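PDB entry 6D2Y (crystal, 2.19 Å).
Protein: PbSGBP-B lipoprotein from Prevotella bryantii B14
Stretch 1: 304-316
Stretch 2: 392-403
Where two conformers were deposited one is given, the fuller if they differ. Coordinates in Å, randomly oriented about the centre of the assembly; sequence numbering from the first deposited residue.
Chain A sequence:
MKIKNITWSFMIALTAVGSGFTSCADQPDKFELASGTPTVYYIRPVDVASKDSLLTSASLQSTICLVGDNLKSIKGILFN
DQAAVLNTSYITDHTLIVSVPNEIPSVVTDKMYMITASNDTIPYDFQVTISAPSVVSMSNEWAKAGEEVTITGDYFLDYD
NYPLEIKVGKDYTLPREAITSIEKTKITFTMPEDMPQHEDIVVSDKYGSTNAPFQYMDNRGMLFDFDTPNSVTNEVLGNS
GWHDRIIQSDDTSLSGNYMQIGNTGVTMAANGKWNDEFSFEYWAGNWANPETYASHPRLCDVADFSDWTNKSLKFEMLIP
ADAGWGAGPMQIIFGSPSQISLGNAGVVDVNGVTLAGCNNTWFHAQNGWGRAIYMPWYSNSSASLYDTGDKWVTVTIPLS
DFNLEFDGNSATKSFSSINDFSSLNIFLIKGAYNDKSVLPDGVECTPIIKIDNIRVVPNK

Stretch 1 304-316: DFSDWTNKSLKFE
Stretch 2 (392-403) WVTVTIPLSDFN

Leu399, just past the end of the strand that ends at Pro398, is the apolar centre of the contact and has the largest area covered by the other stretch. Its CA-to-CB bond points toward stretch 1, and its m,t rotamer (chi1 -63°, chi2 -172°) sets Leu399 CD1 3.6 Å from Trp308 CB and 4.0 Å from Phe305 CD2, at the edge of that ring, while Leu399 CD2 lies 4.2 Å from Leu313 CB. A branched aliphatic side chain suits this place because its two methyls diverge into separate apolar neighbours. Leu313 (chi1 -179°, chi2 83°) carries the packing on, its CD2 4.1 Å from Phe402 CZ, at the ring edge. On the same sheet face, Phe315 takes chi1 62° and chi2 -90°, which brings its ring back over Val395 (chi1 173°): Val395 CB sits 3.9 Å from the centroid of the Phe315 ring, 22° off the normal, a CH-pi contact, with Phe315 CZ 3.6 Å from Val395 CB. Ile397 (m,t) shares this buried face.

The backbone frame is a pair of antiparallel strands, one from Lys311 through Glu316, the other running through Thr394 to Pro398, with N-to-C directions 153° apart and axes approaching to 4.3 Å. All residues of both strands are extended; in 311-316 phi runs from -86° at Leu313 to -166° at Phe315, while the second strand ends with Ile397 at -128/103 and Pro398 at -65/140. Leu313 faces Ile397 (CA to CA 5.1 Å) and Phe315 faces Val395 (CA to CA 5.5 Å) as hydrogen-bonded pairs: Leu313 N to Ile397 O and Ile397 N to Leu313 O are both 2.8 Å, Phe315 N to Val395 O is 3.2 Å, and Val395 N to Phe315 O is 2.7 Å. Leu399 N extends the ladder to Lys311 O at 3.1 Å; here stretch 2 turns into a 3-10 segment, 399-401, with Leu399 at phi/psi -59/-24.

The non-hydrogen-bonded pairs, Ser312-Pro398, Lys314-Thr396 and Glu316-Thr394, put their side chains on the other face. Proline, lacking an amide hydrogen, fits such a position; small Ser312 (chi1 -62°) lies close beside it, CA to CA 3.7 Å, with Ser312 OG 3.5 Å from Pro398 CB. Lys314, chi1 -86° and otherwise extended, runs past Thr396, its CE 3.1 Å from Thr396 OG1, and its amine is satisfied elsewhere in the structure.

At the polar edge, Glu316 bends (chi1 -87°, chi2 75°, chi3 44°) so that OE2 accepts a 2.5 Å hydrogen bond from Thr394 OG1 (chi1 -56°). Trp392 (chi1 -70°, chi2 93°) closes this end, its CZ3 edge 3.6 Å from Glu316 O.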

# COMPACT_ATOMS: atom_id res chain seq x y z
N ASP A 304 6.84 -10.27 -14.56
CA ASP A 304 7.04 -11.48 -13.76
C ASP A 304 5.99 -11.56 -12.66
O ASP A 304 5.96 -10.71 -11.76
CB ASP A 304 8.45 -11.51 -13.17
CG ASP A 304 8.78 -12.84 -12.53
OD1 ASP A 304 9.43 -13.67 -13.20
OD2 ASP A 304 8.39 -13.05 -11.37
N PHE A 305 5.15 -12.59 -12.71
CA PHE A 305 4.11 -12.81 -11.72
C PHE A 305 4.45 -13.93 -10.74
O PHE A 305 3.58 -14.34 -9.96
CB PHE A 305 2.78 -13.12 -12.41
CG PHE A 305 2.08 -11.91 -12.97
CD1 PHE A 305 2.38 -11.44 -14.24
CD2 PHE A 305 1.12 -11.24 -12.22
CE1 PHE A 305 1.74 -10.33 -14.75
CE2 PHE A 305 0.47 -10.13 -12.73
CZ PHE A 305 0.78 -9.68 -14.00
N SER A 306 5.68 -14.44 -10.77
CA SER A 306 6.07 -15.47 -9.83
C SER A 306 5.98 -14.94 -8.40
O SER A 306 6.22 -13.76 -8.15
CB SER A 306 7.49 -15.96 -10.13
OG SER A 306 8.43 -14.91 -9.99
N ASP A 307 5.62 -15.83 -7.48
CA ASP A 307 5.40 -15.47 -6.08
C ASP A 307 4.41 -14.31 -5.98
O ASP A 307 4.67 -13.27 -5.37
CB ASP A 307 6.71 -15.13 -5.38
CG ASP A 307 7.70 -16.29 -5.39
OD1 ASP A 307 7.26 -17.45 -5.28
OD2 ASP A 307 8.91 -16.04 -5.52
N TRP A 308 3.24 -14.50 -6.61
CA TRP A 308 2.25 -13.43 -6.72
C TRP A 308 1.67 -13.03 -5.37
O TRP A 308 1.23 -11.89 -5.21
CB TRP A 308 1.14 -13.86 -7.67
CG TRP A 308 0.45 -15.12 -7.26
CD1 TRP A 308 -0.59 -15.24 -6.38
CD2 TRP A 308 0.75 -16.45 -7.71
NE1 TRP A 308 -0.96 -16.56 -6.26
CE2 TRP A 308 -0.15 -17.32 -7.07
CE3 TRP A 308 1.68 -16.98 -8.60
CZ2 TRP A 308 -0.14 -18.70 -7.28
CZ3 TRP A 308 1.70 -18.35 -8.81
CH2 TRP A 308 0.79 -19.19 -8.15
N THR A 309 1.66 -13.94 -4.40
CA THR A 309 1.11 -13.60 -3.09
C THR A 309 1.90 -12.51 -2.39
O THR A 309 1.39 -11.89 -1.45
CB THR A 309 1.04 -14.85 -2.20
OG1 THR A 309 2.21 -15.65 -2.41
CG2 THR A 309 -0.19 -15.67 -2.54
N ASN A 310 3.14 -12.25 -2.83
CA ASN A 310 3.95 -11.17 -2.30
C ASN A 310 4.04 -10.00 -3.28
O ASN A 310 5.01 -9.24 -3.25
CB ASN A 310 5.35 -11.68 -1.94
CG ASN A 310 5.33 -12.67 -0.80
OD1 ASN A 310 4.41 -12.68 0.02
ND2 ASN A 310 6.35 -13.51 -0.73
N LYS A 311 3.04 -9.85 -4.14
CA LYS A 311 3.05 -8.81 -5.16
C LYS A 311 1.69 -8.13 -5.20
O LYS A 311 0.69 -8.64 -4.70
CB LYS A 311 3.41 -9.38 -6.54
CG LYS A 311 4.89 -9.34 -6.85
CD LYS A 311 5.32 -10.54 -7.67
CE LYS A 311 6.77 -10.42 -8.13
NZ LYS A 311 7.26 -11.68 -8.75
N SER A 312 1.68 -6.94 -5.81
CA SER A 312 0.49 -6.11 -5.86
C SER A 312 0.33 -5.51 -7.25
O SER A 312 1.32 -5.22 -7.93
CB SER A 312 0.54 -4.98 -4.82
OG SER A 312 0.60 -5.50 -3.50
N LEU A 313 -0.92 -5.33 -7.65
CA LEU A 313 -1.24 -4.58 -8.86
C LEU A 313 -1.33 -3.10 -8.51
O LEU A 313 -2.00 -2.72 -7.54
CB LEU A 313 -2.56 -5.07 -9.47
CG LEU A 313 -3.03 -4.40 -10.76
CD1 LEU A 313 -2.36 -5.01 -11.98
CD2 LEU A 313 -4.54 -4.48 -10.86
N LYS A 314 -0.65 -2.26 -9.30
CA LYS A 314 -0.62 -0.83 -9.07
C LYS A 314 -0.91 -0.09 -10.37
O LYS A 314 -0.64 -0.60 -11.46
CB LYS A 314 0.74 -0.36 -8.52
CG LYS A 314 0.88 -0.44 -7.01
CD LYS A 314 2.20 0.19 -6.57
CE LYS A 314 2.40 0.09 -5.08
NZ LYS A 314 3.75 0.56 -4.67
N PHE A 315 -1.46 1.11 -10.23
CA PHE A 315 -1.75 1.99 -11.36
C PHE A 315 -2.04 3.38 -10.82
O PHE A 315 -2.41 3.54 -9.65
CB PHE A 315 -2.92 1.48 -12.20
CG PHE A 315 -4.23 1.40 -11.46
CD1 PHE A 315 -4.59 0.25 -10.78
CD2 PHE A 315 -5.11 2.48 -11.47
CE1 PHE A 315 -5.80 0.18 -10.10
CE2 PHE A 315 -6.32 2.41 -10.79
CZ PHE A 315 -6.66 1.26 -10.11
N GLU A 316 -1.86 4.38 -11.67
CA GLU A 316 -2.24 5.75 -11.37
C GLU A 316 -3.61 6.04 -11.97
O GLU A 316 -3.95 5.56 -13.05
CB GLU A 316 -1.20 6.75 -11.89
CG GLU A 316 -0.05 7.02 -10.94
CD GLU A 316 0.95 5.87 -10.88
OE1 GLU A 316 1.30 5.34 -11.95
OE2 GLU A 316 1.38 5.51 -9.77
N TRP A 392 -3.71 12.92 -10.20
CA TRP A 392 -3.37 11.51 -10.36
C TRP A 392 -2.93 10.94 -9.02
O TRP A 392 -2.08 11.52 -8.34
CB TRP A 392 -2.26 11.34 -11.40
CG TRP A 392 -2.69 11.62 -12.81
CD1 TRP A 392 -2.60 12.81 -13.48
CD2 TRP A 392 -3.27 10.69 -13.73
NE1 TRP A 392 -3.09 12.67 -14.76
CE2 TRP A 392 -3.51 11.38 -14.94
CE3 TRP A 392 -3.61 9.34 -13.65
CZ2 TRP A 392 -4.07 10.76 -16.05
CZ3 TRP A 392 -4.17 8.72 -14.76
CH2 TRP A 392 -4.39 9.44 -15.95
N VAL A 393 -3.52 9.81 -8.64
CA VAL A 393 -3.18 9.12 -7.41
C VAL A 393 -2.84 7.67 -7.74
O VAL A 393 -3.36 7.09 -8.69
CB VAL A 393 -4.32 9.19 -6.37
CG1 VAL A 393 -4.58 10.63 -5.95
CG2 VAL A 393 -5.59 8.54 -6.92
N THR A 394 -1.93 7.10 -6.94
CA THR A 394 -1.51 5.71 -7.13
C THR A 394 -2.40 4.78 -6.30
O THR A 394 -2.56 4.98 -5.10
CB THR A 394 -0.05 5.53 -6.73
OG1 THR A 394 0.77 6.45 -7.48
CG2 THR A 394 0.41 4.10 -6.99
N VAL A 395 -2.96 3.78 -6.97
CA VAL A 395 -3.84 2.80 -6.33
C VAL A 395 -3.08 1.48 -6.24
O VAL A 395 -2.49 1.02 -7.22
CB VAL A 395 -5.15 2.63 -7.12
CG1 VAL A 395 -5.98 1.49 -6.55
CG2 VAL A 395 -5.93 3.93 -7.11
N THR A 396 -3.10 0.87 -5.05
CA THR A 396 -2.43 -0.39 -4.80
C THR A 396 -3.46 -1.44 -4.45
O THR A 396 -4.23 -1.27 -3.49
CB THR A 396 -1.40 -0.26 -3.67
OG1 THR A 396 -0.47 0.78 -3.99
CG2 THR A 396 -0.65 -1.58 -3.49
N ILE A 397 -3.49 -2.53 -5.21
CA ILE A 397 -4.39 -3.64 -4.94
C ILE A 397 -3.57 -4.93 -4.91
O ILE A 397 -3.18 -5.44 -5.97
CB ILE A 397 -5.51 -3.72 -5.99
CG1 ILE A 397 -6.35 -2.45 -5.96
CG2 ILE A 397 -6.38 -4.95 -5.74
CD1 ILE A 397 -7.69 -2.58 -6.63
N PRO A 398 -3.28 -5.47 -3.73
CA PRO A 398 -2.45 -6.68 -3.66
C PRO A 398 -3.14 -7.87 -4.32
O PRO A 398 -4.35 -8.07 -4.19
CB PRO A 398 -2.27 -6.90 -2.16
CG PRO A 398 -3.41 -6.18 -1.52
CD PRO A 398 -3.69 -5.00 -2.40
N LEU A 399 -2.34 -8.66 -5.05
CA LEU A 399 -2.88 -9.84 -5.71
C LEU A 399 -3.51 -10.81 -4.73
O LEU A 399 -4.38 -11.60 -5.12
CB LEU A 399 -1.78 -10.54 -6.51
CG LEU A 399 -1.17 -9.73 -7.66
CD1 LEU A 399 -0.23 -10.59 -8.49
CD2 LEU A 399 -2.27 -9.14 -8.53
N SER A 400 -3.11 -10.76 -3.46
CA SER A 400 -3.75 -11.58 -2.44
C SER A 400 -5.19 -11.17 -2.18
O SER A 400 -5.94 -11.95 -1.59
CB SER A 400 -2.94 -11.52 -1.14
OG SER A 400 -2.79 -10.18 -0.69
N ASP A 401 -5.59 -9.97 -2.59
CA ASP A 401 -6.95 -9.49 -2.42
C ASP A 401 -7.84 -9.79 -3.61
O ASP A 401 -8.99 -9.32 -3.65
CB ASP A 401 -6.95 -7.98 -2.14
CG ASP A 401 -6.82 -7.67 -0.66
OD1 ASP A 401 -7.26 -8.50 0.17
OD2 ASP A 401 -6.29 -6.59 -0.32
N PHE A 402 -7.35 -10.56 -4.59
CA PHE A 402 -8.18 -11.02 -5.69
C PHE A 402 -8.93 -12.28 -5.26
O PHE A 402 -8.84 -13.31 -5.93
CB PHE A 402 -7.34 -11.31 -6.93
CG PHE A 402 -6.89 -10.07 -7.66
CD1 PHE A 402 -6.04 -9.15 -7.06
CD2 PHE A 402 -7.29 -9.84 -8.97
CE1 PHE A 402 -5.63 -8.02 -7.73
CE2 PHE A 402 -6.88 -8.71 -9.65
CZ PHE A 402 -6.04 -7.80 -9.03
N ASN A 403 -9.66 -12.21 -4.15
CA ASN A 403 -10.30 -13.38 -3.55
C ASN A 403 -11.80 -13.19 -3.40
O ASN A 403 -12.42 -13.77 -2.51
CB ASN A 403 -9.67 -13.69 -2.19
CG ASN A 403 -9.63 -12.48 -1.27
OD1 ASN A 403 -10.66 -12.04 -0.77
ND2 ASN A 403 -8.44 -11.94 -1.04